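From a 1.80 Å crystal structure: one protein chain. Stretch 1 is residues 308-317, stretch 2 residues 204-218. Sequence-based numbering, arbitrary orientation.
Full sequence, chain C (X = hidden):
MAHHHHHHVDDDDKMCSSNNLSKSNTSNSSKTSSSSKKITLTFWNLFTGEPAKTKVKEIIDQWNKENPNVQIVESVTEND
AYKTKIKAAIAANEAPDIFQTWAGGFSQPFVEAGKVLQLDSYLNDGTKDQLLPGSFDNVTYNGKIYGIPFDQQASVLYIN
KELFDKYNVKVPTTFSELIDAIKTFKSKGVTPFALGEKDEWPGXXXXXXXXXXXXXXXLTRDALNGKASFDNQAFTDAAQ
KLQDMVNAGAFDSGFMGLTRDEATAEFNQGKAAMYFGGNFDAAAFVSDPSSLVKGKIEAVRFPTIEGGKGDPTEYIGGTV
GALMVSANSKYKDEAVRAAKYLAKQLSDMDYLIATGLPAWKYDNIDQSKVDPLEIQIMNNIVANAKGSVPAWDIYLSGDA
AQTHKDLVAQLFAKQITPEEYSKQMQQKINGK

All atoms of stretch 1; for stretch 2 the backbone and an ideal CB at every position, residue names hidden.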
ATOM      1  N   GLY C 308      -6.955  16.769 -16.804  1.00 34.67           N
ATOM      2  CA  GLY C 308      -7.565  15.774 -15.924  1.00 34.49           C
ATOM      3  C   GLY C 308      -8.666  16.325 -15.010  1.00 38.25           C
ATOM      4  O   GLY C 308      -8.668  17.508 -14.601  1.00 35.89           O
ATOM      5  N   LYS C 309      -9.602  15.453 -14.651  1.00 37.97           N
ATOM      6  CA  LYS C 309     -10.706  15.846 -13.788  1.00 38.70           C
ATOM      7  C   LYS C 309     -10.404  15.736 -12.280  1.00 38.78           C
ATOM      8  O   LYS C 309     -11.102  16.331 -11.452  1.00 38.58           O
ATOM      9  CB  LYS C 309     -11.962  15.045 -14.143  1.00 41.69           C
ATOM     10  CG  LYS C 309     -12.523  15.393 -15.523  1.00 46.45           C
ATOM     11  CD  LYS C 309     -12.831  16.907 -15.556  1.00 47.66           C
ATOM     12  CE  LYS C 309     -12.880  17.380 -16.944  1.00 44.67           C
ATOM     13  NZ  LYS C 309     -11.618  16.868 -17.639  1.00 50.30           N
ATOM     14  N   GLY C 310      -9.366  14.983 -11.916  1.00 41.25           N
ATOM     15  CA  GLY C 310      -9.028  14.808 -10.499  1.00 42.40           C
ATOM     16  C   GLY C 310      -8.659  16.109  -9.797  1.00 41.73           C
ATOM     17  O   GLY C 310      -8.065  17.018 -10.404  1.00 40.89           O
ATOM     18  N   ASP C 311      -9.054  16.232  -8.529  1.00 39.35           N
ATOM     19  CA  ASP C 311      -8.491  17.254  -7.661  1.00 36.27           C
ATOM     20  C   ASP C 311      -7.019  16.861  -7.388  1.00 34.56           C
ATOM     21  O   ASP C 311      -6.777  15.698  -7.157  1.00 26.03           O
ATOM     22  CB  ASP C 311      -9.252  17.267  -6.343  1.00 39.03           C
ATOM     23  CG  ASP C 311      -8.677  18.266  -5.338  1.00 41.43           C
ATOM     24  OD1 ASP C 311      -7.512  18.129  -4.901  1.00 40.77           O
ATOM     25  OD2 ASP C 311      -9.413  19.195  -4.941  1.00 45.98           O
ATOM     26  N   PRO C 312      -6.054  17.833  -7.390  1.00 30.28           N
ATOM     27  CA  PRO C 312      -4.627  17.472  -7.260  1.00 30.39           C
ATOM     28  C   PRO C 312      -4.203  16.865  -5.921  1.00 32.34           C
ATOM     29  O   PRO C 312      -3.026  16.449  -5.767  1.00 28.76           O
ATOM     30  CB  PRO C 312      -3.902  18.823  -7.451  1.00 31.53           C
ATOM     31  CG  PRO C 312      -4.819  19.553  -8.356  1.00 31.30           C
ATOM     32  CD  PRO C 312      -6.206  19.238  -7.816  1.00 31.99           C
ATOM     33  N   THR C 313      -5.127  16.855  -4.953  1.00 29.84           N
ATOM     34  CA  THR C 313      -4.821  16.360  -3.592  1.00 27.65           C
ATOM     35  C   THR C 313      -5.347  14.919  -3.328  1.00 27.99           C
ATOM     36  O   THR C 313      -5.075  14.327  -2.273  1.00 25.33           O
ATOM     37  CB  THR C 313      -5.451  17.242  -2.509  1.00 27.69           C
ATOM     38  OG1 THR C 313      -6.868  17.058  -2.569  1.00 31.76           O
ATOM     39  CG2 THR C 313      -5.092  18.775  -2.689  1.00 30.76           C
ATOM     40  N   GLU C 314      -6.133  14.384  -4.251  1.00 25.16           N
ATOM     41  CA  GLU C 314      -6.615  12.999  -4.111  1.00 25.62           C
ATOM     42  C   GLU C 314      -5.430  12.052  -4.150  1.00 25.49           C
ATOM     43  O   GLU C 314      -4.478  12.250  -4.913  1.00 24.07           O
ATOM     44  CB  GLU C 314      -7.622  12.613  -5.220  1.00 25.33           C
ATOM     45  CG  GLU C 314      -8.762  13.604  -5.500  1.00 25.38           C
ATOM     46  CD  GLU C 314      -9.642  13.210  -6.691  1.00 25.10           C
ATOM     47  OE1 GLU C 314      -9.193  12.446  -7.551  1.00 20.84           O
ATOM     48  OE2 GLU C 314     -10.835  13.616  -6.763  1.00 24.82           O
ATOM     49  N   TYR C 315      -5.516  10.984  -3.354  1.00 26.58           N
ATOM     50  CA  TYR C 315      -4.449   9.999  -3.313  1.00 23.78           C
ATOM     51  C   TYR C 315      -4.950   8.569  -3.367  1.00 23.99           C
ATOM     52  O   TYR C 315      -6.121   8.303  -3.057  1.00 22.42           O
ATOM     53  CB  TYR C 315      -3.535  10.261  -2.118  1.00 21.58           C
ATOM     54  CG  TYR C 315      -4.138  10.053  -0.757  1.00 24.09           C
ATOM     55  CD1 TYR C 315      -4.796  11.088  -0.080  1.00 20.19           C
ATOM     56  CD2 TYR C 315      -3.982   8.819  -0.110  1.00 20.14           C
ATOM     57  CE1 TYR C 315      -5.324  10.902   1.207  1.00 22.67           C
ATOM     58  CE2 TYR C 315      -4.529   8.594   1.159  1.00 22.44           C
ATOM     59  CZ  TYR C 315      -5.199   9.625   1.820  1.00 24.25           C
ATOM     60  OH  TYR C 315      -5.675   9.391   3.086  1.00 20.95           O
ATOM     61  N   ILE C 316      -4.097   7.681  -3.872  1.00 22.74           N
ATOM     62  CA  ILE C 316      -4.357   6.259  -3.780  1.00 23.89           C
ATOM     63  C   ILE C 316      -3.888   5.848  -2.378  1.00 22.84           C
ATOM     64  O   ILE C 316      -2.742   6.115  -1.968  1.00 23.62           O
ATOM     65  CB  ILE C 316      -3.585   5.484  -4.888  1.00 25.07           C
ATOM     66  CG1 ILE C 316      -4.054   5.910  -6.291  1.00 22.91           C
ATOM     67  CG2 ILE C 316      -3.602   3.954  -4.656  1.00 27.46           C
ATOM     68  CD1 ILE C 316      -5.374   5.288  -6.713  1.00 28.28           C
ATOM     69  N   GLY C 317      -4.758   5.190  -1.627  1.00 24.22           N
ATOM     70  CA  GLY C 317      -4.365   4.627  -0.320  1.00 21.35           C
ATOM     71  C   GLY C 317      -5.666   4.610   0.557  1.00 24.45           C
ATOM     72  O   GLY C 317      -6.783   4.407   0.048  1.00 22.12           O
ATOM     73  N   UNK C 204       1.199  -1.273 -10.937  1.00 21.99           N
ATOM     74  CA  UNK C 204      -0.223  -1.079 -10.945  1.00 21.18           C
ATOM     75  C   UNK C 204      -0.519   0.270 -10.219  1.00 20.08           C
ATOM     76  O   UNK C 204      -1.230   1.051 -10.733  1.00 16.89           O
ATOM     77  CB  UNK C 204      -0.934  -2.260 -10.281  1.00 21.18           C
ATOM     78  N   UNK C 205      -0.001   0.476  -9.003  1.00 19.30           N
ATOM     79  CA  UNK C 205       0.067   1.869  -8.381  1.00 21.81           C
ATOM     80  C   UNK C 205       0.217   3.100  -9.317  1.00 22.78           C
ATOM     81  O   UNK C 205      -0.503   4.152  -9.165  1.00 26.32           O
ATOM     82  CB  UNK C 205       1.261   1.904  -7.424  1.00 21.81           C
ATOM     83  N   UNK C 206       1.171   3.004 -10.254  1.00 23.75           N
ATOM     84  CA  UNK C 206       1.412   4.043 -11.225  1.00 21.77           C
ATOM     85  C   UNK C 206       0.160   4.230 -12.039  1.00 21.95           C
ATOM     86  O   UNK C 206      -0.316   5.377 -12.158  1.00 19.61           O
ATOM     87  CB  UNK C 206       2.609   3.710 -12.118  1.00 21.77           C
ATOM     88  N   UNK C 207      -0.394   3.125 -12.574  1.00 22.99           N
ATOM     89  CA  UNK C 207      -1.571   3.253 -13.468  1.00 20.71           C
ATOM     90  C   UNK C 207      -2.787   3.755 -12.708  1.00 20.63           C
ATOM     91  O   UNK C 207      -3.447   4.696 -13.123  1.00 25.10           O
ATOM     92  CB  UNK C 207      -1.897   1.911 -14.127  1.00 20.71           C
ATOM     93  N   UNK C 208      -3.116   3.093 -11.590  1.00 21.09           N
ATOM     94  CA  UNK C 208      -4.169   3.625 -10.681  1.00 20.61           C
ATOM     95  C   UNK C 208      -4.079   5.120 -10.389  1.00 21.15           C
ATOM     96  O   UNK C 208      -5.094   5.836 -10.498  1.00 20.92           O
ATOM     97  CB  UNK C 208      -4.113   2.876  -9.348  1.00 20.61           C
ATOM     98  N   UNK C 209      -2.874   5.571 -10.005  1.00 20.69           N
ATOM     99  CA  UNK C 209      -2.694   6.992  -9.660  1.00 21.56           C
ATOM    100  C   UNK C 209      -3.022   7.877 -10.840  1.00 21.91           C
ATOM    101  O   UNK C 209      -3.680   8.909 -10.675  1.00 26.02           O
ATOM    102  CB  UNK C 209      -1.263   7.262  -9.192  1.00 21.56           C
ATOM    103  N   UNK C 210      -2.511   7.491 -12.011  1.00 22.94           N
ATOM    104  CA  UNK C 210      -2.714   8.279 -13.196  1.00 19.16           C
ATOM    105  C   UNK C 210      -4.206   8.300 -13.538  1.00 20.07           C
ATOM    106  O   UNK C 210      -4.740   9.403 -13.758  1.00 22.64           O
ATOM    107  CB  UNK C 210      -1.886   7.729 -14.359  1.00 19.16           C
ATOM    108  N   UNK C 211      -4.895   7.142 -13.489  1.00 22.47           N
ATOM    109  CA  UNK C 211      -6.409   7.082 -13.650  1.00 20.11           C
ATOM    110  C   UNK C 211      -7.094   8.004 -12.647  1.00 20.79           C
ATOM    111  O   UNK C 211      -8.068   8.706 -12.961  1.00 22.28           O
ATOM    112  CB  UNK C 211      -6.929   5.657 -13.454  1.00 20.11           C
ATOM    113  N   UNK C 212      -6.585   8.058 -11.426  1.00 21.47           N
ATOM    114  CA  UNK C 212      -7.223   9.019 -10.430  1.00 20.68           C
ATOM    115  C   UNK C 212      -7.038  10.471 -10.793  1.00 23.61           C
ATOM    116  O   UNK C 212      -7.978  11.315 -10.683  1.00 23.86           O
ATOM    117  CB  UNK C 212      -6.642   8.808  -9.030  1.00 20.68           C
ATOM    118  N   UNK C 213      -5.850  10.785 -11.310  1.00 25.28           N
ATOM    119  CA  UNK C 213      -5.619  12.122 -11.806  1.00 25.79           C
ATOM    120  C   UNK C 213      -6.436  12.447 -13.071  1.00 25.89           C
ATOM    121  O   UNK C 213      -6.928  13.563 -13.167  1.00 28.34           O
ATOM    122  CB  UNK C 213      -4.126  12.303 -12.089  1.00 25.79           C
ATOM    123  N   UNK C 214      -6.595  11.483 -13.991  1.00 24.50           N
ATOM    124  CA  UNK C 214      -7.321  11.718 -15.291  1.00 22.66           C
ATOM    125  C   UNK C 214      -8.839  11.846 -15.133  1.00 25.51           C
ATOM    126  O   UNK C 214      -9.499  12.695 -15.772  1.00 22.09           O
ATOM    127  CB  UNK C 214      -7.033  10.572 -16.263  1.00 22.66           C
ATOM    128  N   UNK C 215      -9.401  10.990 -14.293  1.00 25.81           N
ATOM    129  CA  UNK C 215     -10.868  10.821 -14.205  1.00 23.53           C
ATOM    130  C   UNK C 215     -11.505  11.336 -12.918  1.00 28.47           C
ATOM    131  O   UNK C 215     -12.708  11.543 -12.894  1.00 27.59           O
ATOM    132  CB  UNK C 215     -11.213   9.338 -14.352  1.00 23.53           C
ATOM    133  N   UNK C 216     -10.703  11.545 -11.863  1.00 25.14           N
ATOM    134  CA  UNK C 216     -11.187  11.821 -10.503  1.00 25.46           C
ATOM    135  C   UNK C 216     -11.664  10.609  -9.707  1.00 25.24           C
ATOM    136  O   UNK C 216     -11.792   9.534 -10.271  1.00 20.79           O
ATOM    137  CB  UNK C 216     -12.338  12.826 -10.583  1.00 25.46           C
ATOM    138  N   UNK C 217     -11.960  10.803  -8.392  1.00 22.11           N
ATOM    139  CA  UNK C 217     -12.274   9.709  -7.484  1.00 23.75           C
ATOM    140  C   UNK C 217     -13.577   8.975  -7.789  1.00 22.76           C
ATOM    141  O   UNK C 217     -13.687   7.742  -7.532  1.00 20.88           O
ATOM    142  CB  UNK C 217     -12.333  10.250  -6.054  1.00 23.75           C
ATOM    143  N   UNK C 218     -14.591   9.758  -8.186  1.00 24.60           N
ATOM    144  CA  UNK C 218     -15.909   9.218  -8.359  1.00 26.29           C
ATOM    145  C   UNK C 218     -15.887   8.219  -9.524  1.00 27.07           C
ATOM    146  O   UNK C 218     -16.512   7.152  -9.452  1.00 30.20           O
ATOM    147  CB  UNK C 218     -16.925  10.337  -8.599  1.00 26.29           C
TER

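Positions 204, 206 and 207 lie on the helix beyond the reach of stretch 1, which therefore sets no preference among side chains; they are M204, Y206 and Y207. Positions 210 and 211 point away and are equally unconstrained from this side; they are I210 and A211.

At 205 the CA-to-CB bond runs sideways and the ideal CB has nothing of stretch 1 within 5.5 Å, so a small residue would leave I316 untouched. A long or broad apolar side chain could reach it. The residue is W205, whose six-membered ring lies beneath the branch methyl of I316: CG2 of I316 sits 4.1 Å from the ring centroid, a CH-pi contact over the face.

At 208 the CA-to-CB bond points toward stretch 1, and the ideal CB is 3.8 Å from I316 CD1. Apolar or compact residues would suit, since the methyl offers a polar group nothing. The residue is D208; its CB packs on that methyl, while both carboxylate oxygens are hydrogen-bonded elsewhere in the structure.

At 209 the CA-to-CB bond runs sideways, with the ideal CB 4.2 Å from I316 CG1, so many apolar side chains could join in. M209 does so, its CE lying 4.1 Å from I316 CG1.

Position 212 points toward the space between I316 and E314, with the ideal CB 4.4 Å from I316 CD1. An aliphatic side chain is the natural reading, although the nearby carboxylate would also tolerate a donor. L212 takes the aliphatic option, with its CD1 3.8 Å from I316 CD1.

Position 213 points away, yet the turn from D311 to E314 presents carbonyl oxygens that a long cationic side chain could reach by curling back. R213 does this: its NH1 donates to E314 O at 2.8 Å, near the guanidinium plane, and water 1 links NH2 to the same carbonyl. G310 N donates to R213 O at 3.1 Å.

Position 214 also points away, so its backbone matters most and the side chain is free to vary. The residue is E214; K309 N donates to E214 O at 3.0 Å, almost linearly. G308 and G310 let the loop come this close: an ideal CB on either would clash with R213 O.

Position 215 again faces away, and stretch 1 does not dictate its side chain; it is G215. Position 216 has phi of 79°, which favours glycine, and its CA comes 3.7 Å from G310 CA. G216 fits; it is the first residue to leave helical angles after one helix and sits at the N-cap position of the next.

At 217 the CA-to-CB bond runs sideways and the ideal CB is 3.8 Å from E314 OE2, so a small aliphatic side chain or one with a donor would suit, and an acidic one would not. V217 adds CG1 at 3.7 Å from E314 OE2, and its N donates weakly to that oxygen at 3.4 Å. Position 218 makes no contact and is Q218.

Stretch 2 204-218: MWYYDMIALREGGVQ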
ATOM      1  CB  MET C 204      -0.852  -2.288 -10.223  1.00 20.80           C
ATOM      2  CG  MET C 204      -2.285  -2.578 -10.553  1.00 18.37           C
ATOM      3  SD  MET C 204      -3.275  -3.054  -9.079  1.00 17.04           S
ATOM      4  CE  MET C 204      -2.865  -1.633  -8.019  1.00 21.57           C
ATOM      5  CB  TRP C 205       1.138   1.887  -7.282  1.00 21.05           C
ATOM      6  CG  TRP C 205       0.592   1.272  -6.033  1.00 21.95           C
ATOM      7  CD1 TRP C 205       0.141  -0.044  -5.861  1.00 22.47           C
ATOM      8  CD2 TRP C 205       0.322   1.939  -4.755  1.00 20.43           C
ATOM      9  NE1 TRP C 205      -0.423  -0.204  -4.608  1.00 21.17           N
ATOM     10  CE2 TRP C 205      -0.344   0.940  -3.901  1.00 22.35           C
ATOM     11  CE3 TRP C 205       0.490   3.225  -4.274  1.00 19.62           C
ATOM     12  CZ2 TRP C 205      -0.712   1.229  -2.594  1.00 21.21           C
ATOM     13  CZ3 TRP C 205       0.121   3.517  -2.984  1.00 21.13           C
ATOM     14  CH2 TRP C 205      -0.489   2.551  -2.156  1.00 21.84           C
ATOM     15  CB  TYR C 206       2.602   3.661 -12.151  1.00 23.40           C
ATOM     16  CG  TYR C 206       3.974   3.725 -11.566  1.00 24.34           C
ATOM     17  CD1 TYR C 206       4.955   4.484 -12.207  1.00 28.60           C
ATOM     18  CD2 TYR C 206       4.360   2.940 -10.468  1.00 22.07           C
ATOM     19  CE1 TYR C 206       6.234   4.544 -11.716  1.00 24.86           C
ATOM     20  CE2 TYR C 206       5.671   2.970  -9.983  1.00 25.85           C
ATOM     21  CZ  TYR C 206       6.598   3.770 -10.634  1.00 22.76           C
ATOM     22  OH  TYR C 206       7.911   3.889 -10.183  1.00 26.35           O
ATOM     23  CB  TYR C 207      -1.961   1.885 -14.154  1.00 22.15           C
ATOM     24  CG  TYR C 207      -3.224   2.091 -14.897  1.00 22.01           C
ATOM     25  CD1 TYR C 207      -3.206   2.560 -16.212  1.00 25.93           C
ATOM     26  CD2 TYR C 207      -4.454   1.954 -14.260  1.00 24.29           C
ATOM     27  CE1 TYR C 207      -4.412   2.842 -16.880  1.00 26.15           C
ATOM     28  CE2 TYR C 207      -5.642   2.263 -14.887  1.00 25.06           C
ATOM     29  CZ  TYR C 207      -5.627   2.679 -16.213  1.00 26.82           C
ATOM     30  OH  TYR C 207      -6.841   2.927 -16.826  1.00 30.57           O
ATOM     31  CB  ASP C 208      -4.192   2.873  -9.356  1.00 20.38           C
ATOM     32  CG  ASP C 208      -4.530   1.417  -9.514  1.00 22.40           C
ATOM     33  OD1 ASP C 208      -4.761   1.008 -10.641  1.00 24.62           O
ATOM     34  OD2 ASP C 208      -4.525   0.663  -8.500  1.00 25.65           O
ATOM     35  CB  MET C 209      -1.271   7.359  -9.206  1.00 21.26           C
ATOM     36  CG  MET C 209      -0.974   8.846  -9.584  1.00 17.47           C
ATOM     37  SD  MET C 209      -1.902   9.951  -8.464  1.00 25.40           S
ATOM     38  CE  MET C 209      -1.486   9.103  -6.927  1.00 13.50           C
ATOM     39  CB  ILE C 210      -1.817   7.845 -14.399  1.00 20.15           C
ATOM     40  CG1 ILE C 210      -0.308   7.822 -14.021  1.00 24.13           C
ATOM     41  CG2 ILE C 210      -2.136   8.749 -15.606  1.00 21.36           C
ATOM     42  CD1 ILE C 210       0.553   6.893 -14.948  1.00 19.38           C
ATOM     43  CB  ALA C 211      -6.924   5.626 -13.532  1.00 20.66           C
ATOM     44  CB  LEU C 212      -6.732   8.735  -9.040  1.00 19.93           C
ATOM     45  CG  LEU C 212      -7.278   9.336  -7.759  1.00 21.90           C
ATOM     46  CD1 LEU C 212      -6.312   8.964  -6.638  1.00 23.76           C
ATOM     47  CD2 LEU C 212      -7.319  10.826  -7.753  1.00 23.05           C
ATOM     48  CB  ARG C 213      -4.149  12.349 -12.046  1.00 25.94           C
ATOM     49  CG  ARG C 213      -3.397  12.350 -10.745  1.00 25.35           C
ATOM     50  CD  ARG C 213      -3.333  13.703 -10.181  1.00 22.56           C
ATOM     51  NE  ARG C 213      -2.395  13.777  -9.037  1.00 25.40           N
ATOM     52  CZ  ARG C 213      -2.732  13.592  -7.753  1.00 23.94           C
ATOM     53  NH1 ARG C 213      -4.005  13.332  -7.437  1.00 20.66           N
ATOM     54  NH2 ARG C 213      -1.807  13.736  -6.781  1.00 25.06           N
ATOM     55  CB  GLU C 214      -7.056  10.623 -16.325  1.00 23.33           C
ATOM     56  CG  GLU C 214      -5.613  10.452 -16.855  1.00 25.07           C
ATOM     57  CD  GLU C 214      -5.227  11.472 -17.930  1.00 27.90           C
ATOM     58  OE1 GLU C 214      -5.742  12.621 -17.905  1.00 29.57           O
ATOM     59  OE2 GLU C 214      -4.356  11.144 -18.778  1.00 27.05           O
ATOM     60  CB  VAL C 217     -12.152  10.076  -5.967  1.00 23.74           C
ATOM     61  CG1 VAL C 217     -13.169  11.102  -5.505  1.00 27.54           C
ATOM     62  CG2 VAL C 217     -12.143   8.817  -5.115  1.00 26.61           C
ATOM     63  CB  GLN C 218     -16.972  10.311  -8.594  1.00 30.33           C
ATOM     64  CG  GLN C 218     -18.389   9.778  -8.453  1.00 31.75           C
ATOM     65  CD  GLN C 218     -18.563   9.025  -7.129  1.00 36.45           C
ATOM     66  OE1 GLN C 218     -18.252   9.555  -6.053  1.00 35.98           O
ATOM     67  NE2 GLN C 218     -18.990   7.756  -7.206  1.00 36.34           N
TER
HETATM   68  O   HOH W   1      -1.832  12.838  -3.815  1.00 26.90           O
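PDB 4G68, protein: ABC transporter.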